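Local coordinates for MmeI (PDB 5HR4), which is a Type IIL restriction-modification enzyme that binds DNA and probably methylates adenine at N6, with S-adenosyl-L-methionine as methyl donor, at residues Leu209-Glu212 and Tyr213-Lys217; Phe271-Ala274 and Met275-Leu279; Leu280-Ser284 and Leu285-Arg289; Ile414-Phe417 and Pro418-Ala422. One frame throughout, in Å; residues are numbered along the deposited sequence.

Contact 1 (Leu209-Glu212 and Tyr213-Lys217); sequences LFQE and YIETK
Leu209 O, Phe210 O and Gln211 O accept in turn from Tyr213 N, Ile214 N and Glu215 N, three successive alpha-helical bonds within helix 209-217 in the helicase spacer region. The middle one is almost straight, with 178° at the hydrogen and 3.1 Å between Ile214 N and Phe210 O. Glu212 O takes the hydroxyl of Thr216, OG1 lying 2.9 Å from it and above the carbonyl plane, besides a weak bond from Thr216 N.

On the buried side, Ile214 CD1 sits over one face of the Phe210 ring, displaced toward CZ, 3.5 Å from the centroid: a CH-pi contact. On the more exposed flank, Gln211 runs out extended (chi1 178°) and its NE2 donates to Glu215 OE2 at 2.5 Å. The amide stands 75° from the carboxylate plane, and the donor arrives from above that plane. Were Gln211 replaced by an alanine, the Glu215 carboxylate would probably lose this N-H donor and a gap would be likely to open beside Cys283, whose side chain Gln211 also touches. With a calcium ion about 5 Å from the Gln211 side chain, the neutral amide is interposed between the Glu215 charge and the surroundings of the metal.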
loop_
_atom_site.group_PDB
_atom_site.type_symbol
_atom_site.label_atom_id
_atom_site.label_comp_id
_atom_site.label_asym_id
_atom_site.label_seq_id
_atom_site.Cartn_x
_atom_site.Cartn_y
_atom_site.Cartn_z
ATOM N N LEU A 209 -33.007 -6.303 -23.521
ATOM C CA LEU A 209 -33.154 -5.867 -24.906
ATOM C C LEU A 209 -31.844 -6.006 -25.671
ATOM O O LEU A 209 -31.829 -6.435 -26.830
ATOM C CB LEU A 209 -33.642 -4.428 -24.948
ATOM C CG LEU A 209 -34.277 -4.095 -26.282
ATOM C CD1 LEU A 209 -35.622 -4.775 -26.375
ATOM C CD2 LEU A 209 -34.403 -2.597 -26.406
ATOM N N PHE A 210 -30.730 -5.664 -25.027
ATOM C CA PHE A 210 -29.427 -5.849 -25.644
ATOM C C PHE A 210 -29.183 -7.311 -25.973
ATOM O O PHE A 210 -28.794 -7.646 -27.097
ATOM C CB PHE A 210 -28.333 -5.316 -24.723
ATOM C CG PHE A 210 -26.985 -5.306 -25.348
ATOM C CD1 PHE A 210 -26.821 -4.852 -26.647
ATOM C CD2 PHE A 210 -25.876 -5.743 -24.645
ATOM C CE1 PHE A 210 -25.585 -4.851 -27.238
ATOM C CE2 PHE A 210 -24.633 -5.732 -25.225
ATOM C CZ PHE A 210 -24.486 -5.283 -26.522
ATOM N N GLN A 211 -29.409 -8.201 -25.003
ATOM C CA GLN A 211 -29.152 -9.617 -25.241
ATOM C C GLN A 211 -30.052 -10.158 -26.337
ATOM O O GLN A 211 -29.592 -10.883 -27.227
ATOM C CB GLN A 211 -29.338 -10.434 -23.959
ATOM C CG GLN A 211 -29.119 -11.933 -24.203
ATOM C CD GLN A 211 -29.305 -12.776 -22.962
ATOM O OE1 GLN A 211 -29.072 -12.313 -21.848
ATOM N NE2 GLN A 211 -29.723 -14.027 -23.147
ATOM N N GLU A 212 -31.338 -9.807 -26.302
ATOM C CA GLU A 212 -32.251 -10.329 -27.309
ATOM C C GLU A 212 -31.840 -9.870 -28.697
ATOM O O GLU A 212 -31.862 -10.660 -29.648
ATOM C CB GLU A 212 -33.686 -9.909 -26.996
ATOM C CG GLU A 212 -34.274 -10.623 -25.774
ATOM C CD GLU A 212 -35.457 -9.881 -25.148
ATOM O OE1 GLU A 212 -36.159 -9.130 -25.876
ATOM O OE2 GLU A 212 -35.669 -10.049 -23.920
ATOM N N TYR A 213 -31.428 -8.606 -28.829
ATOM C CA TYR A 213 -31.029 -8.104 -30.139
ATOM C C TYR A 213 -29.866 -8.918 -30.686
ATOM O O TYR A 213 -29.926 -9.442 -31.806
ATOM C CB TYR A 213 -30.670 -6.617 -30.057
ATOM C CG TYR A 213 -30.374 -6.015 -31.412
ATOM C CD1 TYR A 213 -31.345 -5.307 -32.116
ATOM C CD2 TYR A 213 -29.122 -6.171 -32.001
ATOM C CE1 TYR A 213 -31.064 -4.768 -33.368
ATOM C CE2 TYR A 213 -28.840 -5.646 -33.237
ATOM C CZ TYR A 213 -29.804 -4.949 -33.922
ATOM O OH TYR A 213 -29.487 -4.427 -35.161
ATOM N N ILE A 214 -28.804 -9.054 -29.891
ATOM C CA ILE A 214 -27.661 -9.867 -30.286
ATOM C C ILE A 214 -28.108 -11.279 -30.660
ATOM O O ILE A 214 -27.683 -11.835 -31.678
ATOM C CB ILE A 214 -26.617 -9.865 -29.154
ATOM C CG1 ILE A 214 -26.225 -8.427 -28.809
ATOM C CG2 ILE A 214 -25.376 -10.649 -29.539
ATOM C CD1 ILE A 214 -25.221 -8.327 -27.697
ATOM N N GLU A 215 -28.991 -11.876 -29.864
ATOM C CA GLU A 215 -29.392 -13.250 -30.144
ATOM C C GLU A 215 -30.264 -13.382 -31.391
ATOM O O GLU A 215 -30.311 -14.468 -31.980
ATOM C CB GLU A 215 -30.126 -13.845 -28.945
ATOM C CG GLU A 215 -29.239 -14.115 -27.733
ATOM C CD GLU A 215 -30.039 -14.529 -26.499
ATOM O OE1 GLU A 215 -31.288 -14.427 -26.545
ATOM O OE2 GLU A 215 -29.420 -14.952 -25.487
ATOM N N THR A 216 -30.945 -12.325 -31.818
ATOM C CA THR A 216 -31.908 -12.460 -32.903
ATOM C C THR A 216 -31.489 -11.755 -34.187
ATOM O O THR A 216 -31.792 -12.239 -35.284
ATOM C CB THR A 216 -33.282 -11.937 -32.456
ATOM O OG1 THR A 216 -33.202 -10.532 -32.200
ATOM C CG2 THR A 216 -33.746 -12.643 -31.183
ATOM N N LYS A 217 -30.786 -10.632 -34.088
ATOM C CA LYS A 217 -30.420 -9.861 -35.262
ATOM C C LYS A 217 -28.947 -10.003 -35.626
ATOM O O LYS A 217 -28.474 -9.296 -36.517
ATOM C CB LYS A 217 -30.780 -8.388 -35.047
ATOM C CG LYS A 217 -32.279 -8.137 -34.913
ATOM C CD LYS A 217 -32.765 -6.961 -35.773
ATOM C CE LYS A 217 -33.036 -7.382 -37.215
ATOM N NZ LYS A 217 -33.886 -6.395 -37.937
#

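Contact 2 (Phe271-Ala274 and Met275-Leu279); sequences FDKA and MREAL
The start of helix 273-283 is N-capped by Asp272, whose OD1 accepts from Met275 N at 3.1 Å with 163° at the hydrogen. The amide comes in on the syn side of the oxygen but 33° out of the carboxylate plane. Asp272 CG is held between the backbone N and the carbonyl carbon (chi1 64°), which folds the carboxylate back over the first turn. There OD1 also meets the Met275 side chain: it is 3.3 Å from Met275 CG, and the two side chains cross at about a right angle.

As in a regular N-terminal turn, the cap's own carbonyl begins the ladder of helical bonds, Arg276 N lying 3.0 Å from Asp272 O; Glu277 N to Lys273 O and Ala278 N to Ala274 O follow. Ahead of the cap, Phe271 turns the edge of its ring to Met275, with CD2 3.6 Å from Met275 CB, while its side chain packs on Leu225 and Ala226 of helix 225-235. Met275 itself reaches Thr175 and Leu176 of helix 163-178. Along the solvent-facing flank, Lys273 stays extended until a bend at its last torsion, bringing NZ to 3.5 Å from Glu277 OE2, a weak, long salt bridge one helical turn along.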
loop_
_atom_site.group_PDB
_atom_site.type_symbol
_atom_site.label_atom_id
_atom_site.label_comp_id
_atom_site.label_asym_id
_atom_site.label_seq_id
_atom_site.Cartn_x
_atom_site.Cartn_y
_atom_site.Cartn_z
ATOM N N PHE A 271 -15.719 -9.307 -34.546
ATOM C CA PHE A 271 -15.954 -10.388 -33.607
ATOM C C PHE A 271 -15.890 -11.724 -34.346
ATOM O O PHE A 271 -15.974 -11.784 -35.575
ATOM C CB PHE A 271 -17.324 -10.236 -32.900
ATOM C CG PHE A 271 -17.380 -9.132 -31.864
ATOM C CD1 PHE A 271 -17.644 -7.824 -32.231
ATOM C CD2 PHE A 271 -17.232 -9.416 -30.513
ATOM C CE1 PHE A 271 -17.715 -6.809 -31.272
ATOM C CE2 PHE A 271 -17.304 -8.402 -29.546
ATOM C CZ PHE A 271 -17.539 -7.101 -29.933
ATOM N N ASP A 272 -15.727 -12.805 -33.585
ATOM C CA ASP A 272 -15.984 -14.127 -34.141
ATOM C C ASP A 272 -16.949 -14.888 -33.233
ATOM O O ASP A 272 -17.578 -14.294 -32.346
ATOM C CB ASP A 272 -14.674 -14.894 -34.343
ATOM C CG ASP A 272 -13.946 -15.171 -33.034
ATOM O OD1 ASP A 272 -14.323 -14.581 -31.993
ATOM O OD2 ASP A 272 -12.985 -15.981 -33.050
ATOM N N LYS A 273 -17.062 -16.200 -33.446
ATOM C CA LYS A 273 -18.014 -17.008 -32.693
ATOM C C LYS A 273 -17.753 -16.914 -31.191
ATOM O O LYS A 273 -18.669 -16.638 -30.407
ATOM C CB LYS A 273 -17.948 -18.458 -33.183
ATOM C CG LYS A 273 -18.995 -19.398 -32.595
ATOM C CD LYS A 273 -19.247 -20.587 -33.517
ATOM C CE LYS A 273 -20.101 -21.648 -32.845
ATOM N NZ LYS A 273 -19.370 -22.241 -31.676
ATOM N N ALA A 274 -16.500 -17.107 -30.773
ATOM C CA ALA A 274 -16.213 -17.201 -29.343
ATOM C C ALA A 274 -16.343 -15.852 -28.650
ATOM O O ALA A 274 -16.747 -15.794 -27.480
ATOM C CB ALA A 274 -14.814 -17.772 -29.115
ATOM N N MET A 275 -15.965 -14.759 -29.333
ATOM C CA MET A 275 -16.136 -13.432 -28.743
ATOM C C MET A 275 -17.606 -13.065 -28.662
ATOM O O MET A 275 -18.016 -12.340 -27.747
ATOM C CB MET A 275 -15.384 -12.359 -29.536
ATOM C CG MET A 275 -13.870 -12.474 -29.554
ATOM S SD MET A 275 -13.158 -11.646 -31.026
ATOM C CE MET A 275 -12.876 -9.999 -30.384
ATOM N N ARG A 276 -18.414 -13.548 -29.602
ATOM C CA ARG A 276 -19.846 -13.312 -29.486
ATOM C C ARG A 276 -20.421 -14.084 -28.311
ATOM O O ARG A 276 -21.247 -13.556 -27.555
ATOM C CB ARG A 276 -20.561 -13.697 -30.775
ATOM C CG ARG A 276 -22.036 -13.381 -30.733
ATOM C CD ARG A 276 -22.632 -13.497 -32.101
ATOM N NE ARG A 276 -24.086 -13.561 -32.081
ATOM C CZ ARG A 276 -24.776 -14.684 -31.939
ATOM N NH1 ARG A 276 -24.142 -15.846 -31.788
ATOM N NH2 ARG A 276 -26.102 -14.639 -31.946
ATOM N N GLU A 277 -19.984 -15.332 -28.129
ATOM C CA GLU A 277 -20.520 -16.126 -27.032
ATOM C C GLU A 277 -20.085 -15.560 -25.696
ATOM O O GLU A 277 -20.905 -15.449 -24.780
ATOM C CB GLU A 277 -20.109 -17.583 -27.185
ATOM C CG GLU A 277 -20.867 -18.250 -28.318
ATOM C CD GLU A 277 -20.476 -19.692 -28.526
ATOM O OE1 GLU A 277 -19.510 -20.165 -27.878
ATOM O OE2 GLU A 277 -21.153 -20.352 -29.343
ATOM N N ALA A 278 -18.822 -15.136 -25.591
ATOM C CA ALA A 278 -18.357 -14.477 -24.370
ATOM C C ALA A 278 -19.226 -13.274 -24.011
ATOM O O ALA A 278 -19.550 -13.062 -22.835
ATOM C CB ALA A 278 -16.895 -14.056 -24.523
ATOM N N LEU A 279 -19.631 -12.483 -25.013
ATOM C CA LEU A 279 -20.474 -11.321 -24.747
ATOM C C LEU A 279 -21.911 -11.724 -24.428
ATOM O O LEU A 279 -22.554 -11.100 -23.577
ATOM C CB LEU A 279 -20.439 -10.354 -25.938
ATOM C CG LEU A 279 -21.264 -9.057 -25.807
ATOM C CD1 LEU A 279 -20.835 -8.220 -24.613
ATOM C CD2 LEU A 279 -21.173 -8.235 -27.099
#

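Contact 3 (Leu280-Ser284 and Leu285-Arg289); sequences LDLCS and LDWSR. With CA (calcium ion), chain G.
The indole of Trp287 meets the carbonyl of Leu282 with its edge: NE1 donates to Leu282 O at 2.8 Å, nearly straight at 173°, and the oxygen lies 4° from the ring plane. Farther along the same rim, CZ2 rests 3.7 Å from Leu282 CD2, so one leucine provides both a polar and an apolar seat. Elsewhere the indole packs on Ile161 and on Leu194 of helix 183-200. The Leu282 carbonyl is itself a flat group with a donor on each face. Trp287 NE1 stands above one side, and Leu285 N approaches from the opposite side at 3.2 Å.

These bonds lie where the chain passes from helix 273-283 into a loop. Ser284 OG is folded back to donate to Asp281 O, its chi1 of 68° placing it between the backbone N and the carbonyl carbon. The carbonyls of Cys283 and Leu285, either side of Ser284 in the chain, turn to the calcium ion, with Cys283 O at 2.3 Å and Leu285 O at 2.2 Å from the metal, and water 1 at 2.4 Å. Gln158 and Asp201 also bind it. Cys283 serves through its backbone oxygen, its side chain packing instead on helices 183-200 and 209-217.

A phenylalanine in place of Trp287 would probably leave Leu282 O with Leu285 N as its remaining donor here and allow the loop next to the metal to shift. Since Trp287 N also donates to Asp201 OD2, a metal ligand, the tryptophan is a second-shell residue joined to the calcium site by its backbone, and its indole ties that loop to Leu282 of the helix.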
loop_
_atom_site.group_PDB
_atom_site.type_symbol
_atom_site.label_atom_id
_atom_site.label_comp_id
_atom_site.label_asym_id
_atom_site.label_seq_id
_atom_site.Cartn_x
_atom_site.Cartn_y
_atom_site.Cartn_z
ATOM N N LEU A 280 -22.446 -12.739 -25.110
ATOM C CA LEU A 280 -23.743 -13.268 -24.706
ATOM C C LEU A 280 -23.653 -13.914 -23.327
ATOM O O LEU A 280 -24.597 -13.851 -22.529
ATOM C CB LEU A 280 -24.241 -14.279 -25.735
ATOM C CG LEU A 280 -24.823 -13.708 -27.018
ATOM C CD1 LEU A 280 -25.130 -14.831 -28.011
ATOM C CD2 LEU A 280 -26.061 -12.897 -26.690
ATOM N N ASP A 281 -22.518 -14.549 -23.044
ATOM C CA ASP A 281 -22.251 -15.077 -21.715
ATOM C C ASP A 281 -22.387 -13.994 -20.654
ATOM O O ASP A 281 -23.036 -14.197 -19.623
ATOM C CB ASP A 281 -20.851 -15.667 -21.698
ATOM C CG ASP A 281 -20.758 -16.856 -20.842
ATOM O OD1 ASP A 281 -20.628 -16.664 -19.613
ATOM O OD2 ASP A 281 -20.815 -17.970 -21.409
ATOM N N LEU A 282 -21.757 -12.839 -20.882
ATOM C CA LEU A 282 -21.877 -11.747 -19.925
ATOM C C LEU A 282 -23.323 -11.263 -19.826
ATOM O O LEU A 282 -23.799 -10.921 -18.735
ATOM C CB LEU A 282 -20.934 -10.608 -20.315
ATOM C CG LEU A 282 -19.433 -10.863 -20.133
ATOM C CD1 LEU A 282 -18.623 -9.676 -20.611
ATOM C CD2 LEU A 282 -19.119 -11.148 -18.675
ATOM N N CYS A 283 -24.047 -11.249 -20.950
ATOM C CA CYS A 283 -25.433 -10.778 -20.917
ATOM C C CYS A 283 -26.286 -11.636 -20.002
ATOM O O CYS A 283 -27.168 -11.124 -19.304
ATOM C CB CYS A 283 -26.049 -10.769 -22.316
ATOM S SG CYS A 283 -25.372 -9.565 -23.441
ATOM N N SER A 284 -26.057 -12.949 -20.005
ATOM C CA SER A 284 -26.963 -13.818 -19.268
ATOM C C SER A 284 -26.856 -13.647 -17.756
ATOM O O SER A 284 -27.744 -14.122 -17.043
ATOM C CB SER A 284 -26.730 -15.277 -19.651
ATOM O OG SER A 284 -25.469 -15.707 -19.197
ATOM N N LEU A 285 -25.825 -12.968 -17.252
ATOM C CA LEU A 285 -25.749 -12.658 -15.833
ATOM C C LEU A 285 -26.569 -11.406 -15.511
ATOM O O LEU A 285 -27.007 -10.665 -16.395
ATOM C CB LEU A 285 -24.299 -12.466 -15.408
ATOM C CG LEU A 285 -23.361 -13.615 -15.779
ATOM C CD1 LEU A 285 -21.931 -13.311 -15.358
ATOM C CD2 LEU A 285 -23.832 -14.916 -15.168
ATOM N N ASP A 286 -26.777 -11.170 -14.219
ATOM C CA ASP A 286 -27.510 -10.002 -13.744
ATOM C C ASP A 286 -26.488 -8.973 -13.269
ATOM O O ASP A 286 -25.791 -9.192 -12.273
ATOM C CB ASP A 286 -28.484 -10.392 -12.630
ATOM C CG ASP A 286 -29.429 -9.261 -12.242
ATOM O OD1 ASP A 286 -29.616 -8.323 -13.050
ATOM O OD2 ASP A 286 -30.003 -9.318 -11.126
ATOM N N TRP A 287 -26.387 -7.861 -13.988
ATOM C CA TRP A 287 -25.450 -6.798 -13.640
ATOM C C TRP A 287 -26.037 -5.815 -12.650
ATOM O O TRP A 287 -25.374 -4.832 -12.298
ATOM C CB TRP A 287 -24.981 -6.084 -14.917
ATOM C CG TRP A 287 -24.178 -7.033 -15.691
ATOM C CD1 TRP A 287 -24.647 -8.071 -16.426
ATOM C CD2 TRP A 287 -22.757 -7.129 -15.713
ATOM N NE1 TRP A 287 -23.607 -8.793 -16.941
ATOM C CE2 TRP A 287 -22.430 -8.230 -16.526
ATOM C CE3 TRP A 287 -21.726 -6.372 -15.152
ATOM C CZ2 TRP A 287 -21.107 -8.595 -16.801
ATOM C CZ3 TRP A 287 -20.419 -6.734 -15.420
ATOM C CH2 TRP A 287 -20.122 -7.841 -16.236
ATOM N N SER A 288 -27.236 -6.108 -12.144
ATOM C CA SER A 288 -28.002 -5.136 -11.380
ATOM C C SER A 288 -27.255 -4.669 -10.138
ATOM O O SER A 288 -27.249 -3.471 -9.825
ATOM C CB SER A 288 -29.348 -5.735 -11.001
ATOM O OG SER A 288 -30.221 -4.688 -10.668
ATOM N N ARG A 289 -26.607 -5.594 -9.423
ATOM C CA ARG A 289 -25.934 -5.277 -8.160
ATOM C C ARG A 289 -24.427 -5.289 -8.399
ATOM O O ARG A 289 -23.697 -6.166 -7.933
ATOM C CB ARG A 289 -26.335 -6.272 -7.065
ATOM C CG ARG A 289 -27.817 -6.387 -6.782
ATOM C CD ARG A 289 -28.295 -5.269 -5.873
ATOM N NE ARG A 289 -29.704 -5.424 -5.510
ATOM C CZ ARG A 289 -30.476 -4.443 -5.048
ATOM N NH1 ARG A 289 -29.978 -3.224 -4.892
ATOM N NH2 ARG A 289 -31.751 -4.673 -4.756
HETATM CA CA CA G . -28.461 -9.889 -17.903
HETATM O O HOH W 1 -29.779 -9.917 -19.916
#

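Contact 4 (Ile414-Phe417 and Pro418-Ala422); sequences IEEF and PAQIA. With SFG (sinefungin), chain H.
Glu415 O accepts from Ala419 N at 3.2 Å where strand 409-413 gives way to helix 416-440, a strand-to-helix junction of the Rossmann-like methyltransferase fold. Glu415 occupies the N-cap position. Such a junction adjoins the cofactor pocket in this fold, here filled by sinefungin. Ile414 lies against the adenine: its CG2 branch is 3.6 Å from sinefungin C4, and the nearest approach is Ile414 N to N3 at 3.4 Å. Just before it, Glu413 OE2 is hydrogen-bonded to sinefungin and also accepts from Glu415 N, so one carboxylate links the ligand with the helix cap.

Behind this first shell, Pro418 CG packs 3.5 Å from Glu415 CB. The proline sits in the first helical turn, where its lack of an N-H costs no helical bond. Further out, Glu416 and Gln420 run side by side, their carboxylate and amide planes only 19° apart. Glu416 OE2 accepts from Gln420 NE2 at 2.8 Å through its anti lone pair, and His184 ND1 is hydrogen-bonded to the same oxygen; two partners therefore grip OE2 and tie the helix start to helix 183-200.

Phe417 leaves the helix in another direction and packs against Leu190 of that helix and Leu298 of helix 292-301, and its ring meets that of His173. With CG opposite the backbone N (chi1 -173°), the ring lies alongside the next turn. There Ile421 CD1 stands over one face, displaced toward the rim, 4.0 Å from the centroid and 27° off the ring normal.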
loop_
_atom_site.group_PDB
_atom_site.type_symbol
_atom_site.label_atom_id
_atom_site.label_comp_id
_atom_site.label_asym_id
_atom_site.label_seq_id
_atom_site.Cartn_x
_atom_site.Cartn_y
_atom_site.Cartn_z
ATOM N N ILE A 414 -3.873 7.703 -14.344
ATOM C CA ILE A 414 -2.903 7.728 -15.435
ATOM C C ILE A 414 -3.226 6.705 -16.519
ATOM O O ILE A 414 -2.849 6.899 -17.675
ATOM C CB ILE A 414 -1.478 7.539 -14.888
ATOM C CG1 ILE A 414 -0.415 7.963 -15.919
ATOM C CG2 ILE A 414 -1.238 6.097 -14.468
ATOM C CD1 ILE A 414 0.993 8.073 -15.308
ATOM N N GLU A 415 -3.905 5.610 -16.190
ATOM C CA GLU A 415 -4.304 4.628 -17.189
ATOM C C GLU A 415 -5.711 4.945 -17.675
ATOM O O GLU A 415 -6.598 5.252 -16.879
ATOM C CB GLU A 415 -4.255 3.211 -16.619
ATOM C CG GLU A 415 -2.856 2.680 -16.316
ATOM C CD GLU A 415 -1.966 2.476 -17.568
ATOM O OE1 GLU A 415 -2.335 1.689 -18.477
ATOM O OE2 GLU A 415 -0.882 3.100 -17.633
ATOM N N GLU A 416 -5.919 4.889 -18.990
ATOM C CA GLU A 416 -7.213 5.340 -19.486
ATOM C C GLU A 416 -8.332 4.393 -19.080
ATOM O O GLU A 416 -9.464 4.836 -18.839
ATOM C CB GLU A 416 -7.198 5.517 -21.007
ATOM C CG GLU A 416 -8.597 5.566 -21.611
ATOM C CD GLU A 416 -8.675 6.348 -22.892
ATOM O OE1 GLU A 416 -7.616 6.567 -23.520
ATOM O OE2 GLU A 416 -9.798 6.749 -23.273
ATOM N N PHE A 417 -8.059 3.095 -19.002
ATOM C CA PHE A 417 -9.169 2.176 -18.774
ATOM C C PHE A 417 -9.797 2.402 -17.400
ATOM O O PHE A 417 -11.015 2.655 -17.339
ATOM C CB PHE A 417 -8.714 0.735 -19.007
ATOM C CG PHE A 417 -9.832 -0.248 -18.948
ATOM C CD1 PHE A 417 -10.926 -0.119 -19.777
ATOM C CD2 PHE A 417 -9.806 -1.281 -18.039
ATOM C CE1 PHE A 417 -11.967 -1.025 -19.710
ATOM C CE2 PHE A 417 -10.838 -2.186 -17.962
ATOM C CZ PHE A 417 -11.917 -2.062 -18.791
ATOM N N PRO A 418 -9.054 2.397 -16.285
ATOM C CA PRO A 418 -9.687 2.783 -15.016
ATOM C C PRO A 418 -10.273 4.186 -15.048
ATOM O O PRO A 418 -11.304 4.446 -14.397
ATOM C CB PRO A 418 -8.543 2.665 -13.996
ATOM C CG PRO A 418 -7.269 2.691 -14.821
ATOM C CD PRO A 418 -7.626 2.060 -16.120
ATOM N N ALA A 419 -9.655 5.105 -15.789
ATOM C CA ALA A 419 -10.218 6.451 -15.864
ATOM C C ALA A 419 -11.556 6.446 -16.581
ATOM O O ALA A 419 -12.422 7.270 -16.270
ATOM C CB ALA A 419 -9.253 7.414 -16.556
ATOM N N GLN A 420 -11.756 5.513 -17.522
ATOM C CA GLN A 420 -13.067 5.372 -18.151
ATOM C C GLN A 420 -14.046 4.615 -17.253
ATOM O O GLN A 420 -15.224 4.965 -17.203
ATOM C CB GLN A 420 -12.945 4.676 -19.509
ATOM C CG GLN A 420 -12.159 5.435 -20.556
ATOM C CD GLN A 420 -13.014 6.351 -21.441
ATOM O OE1 GLN A 420 -14.115 6.748 -21.056
ATOM N NE2 GLN A 420 -12.498 6.691 -22.644
ATOM N N ILE A 421 -13.592 3.582 -16.530
ATOM C CA ILE A 421 -14.488 2.877 -15.608
ATOM C C ILE A 421 -15.023 3.841 -14.556
ATOM O O ILE A 421 -16.227 3.909 -14.308
ATOM C CB ILE A 421 -13.781 1.687 -14.933
ATOM C CG1 ILE A 421 -13.030 0.820 -15.916
ATOM C CG2 ILE A 421 -14.808 0.814 -14.180
ATOM C CD1 ILE A 421 -12.347 -0.385 -15.224
ATOM N N ALA A 422 -14.122 4.601 -13.925
ATOM C CA ALA A 422 -14.523 5.553 -12.897
ATOM C C ALA A 422 -15.711 6.379 -13.358
ATOM O O ALA A 422 -16.686 6.546 -12.617
ATOM C CB ALA A 422 -13.345 6.456 -12.526
HETATM N N SFG H . -8.302 3.571 -5.272
HETATM C CA SFG H . -8.421 2.916 -6.557
HETATM C C SFG H . -9.540 1.898 -6.437
HETATM O O SFG H . -10.127 1.779 -5.339
HETATM O OXT SFG H . -9.887 1.188 -7.411
HETATM C CB SFG H . -7.114 2.219 -6.918
HETATM C CG SFG H . -5.999 3.252 -6.856
HETATM C CD SFG H . -4.705 2.475 -6.951
HETATM N NE SFG H . -4.419 1.973 -5.621
HETATM C "C5'" SFG H . -3.553 3.345 -7.479
HETATM C "C4'" SFG H . -3.846 4.038 -8.853
HETATM O "O4'" SFG H . -2.990 5.004 -9.029
HETATM C "C3'" SFG H . -3.627 3.127 -10.075
HETATM O "O3'" SFG H . -4.834 2.930 -10.656
HETATM C "C2'" SFG H . -2.638 3.885 -11.010
HETATM O "O2'" SFG H . -3.056 3.805 -12.438
HETATM C "C1'" SFG H . -2.719 5.115 -10.614
HETATM N N9 SFG H . -1.490 5.836 -10.721
HETATM C C8 SFG H . -0.253 5.399 -10.501
HETATM N N7 SFG H . 0.589 6.421 -10.667
HETATM C C5 SFG H . -0.136 7.493 -10.984
HETATM C C6 SFG H . 0.240 8.784 -11.267
HETATM N N6 SFG H . 1.525 9.438 -11.310
HETATM N N1 SFG H . -0.665 9.707 -11.565
HETATM C C2 SFG H . -1.975 9.361 -11.586
HETATM N N3 SFG H . -2.347 8.083 -11.311
HETATM C C4 SFG H . -1.422 7.144 -11.009
#

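How the contacts relate
Contacts 1, 2 and 3 lie in one neighbourhood; contacts 1 and 3 are close to the calcium ion, while in contact 2 the Ala278 side chain is about 14 Å from it. Contacts 2 and 3 share helix 273-283: contact 2 holds its N-terminal turns and contact 3 its last part and the loop that follows, with centres 15 Å apart. Contact 1 lies across from both, 13 Å from each centre. Toward contact 2, Arg276 NH2 probably donates to Ile214 O at 3.2 Å; toward contact 3, Leu280 CD2 packs 3.6 Å from Glu215 CG. Contact 3 supplies two calcium ligands, and in contact 1 the Gln211 side chain comes to about 5 Å from the ion. Contact 4, in the methyltransferase domain, stays about 9 Å from contact 3 at the nearest atoms and borders sinefungin.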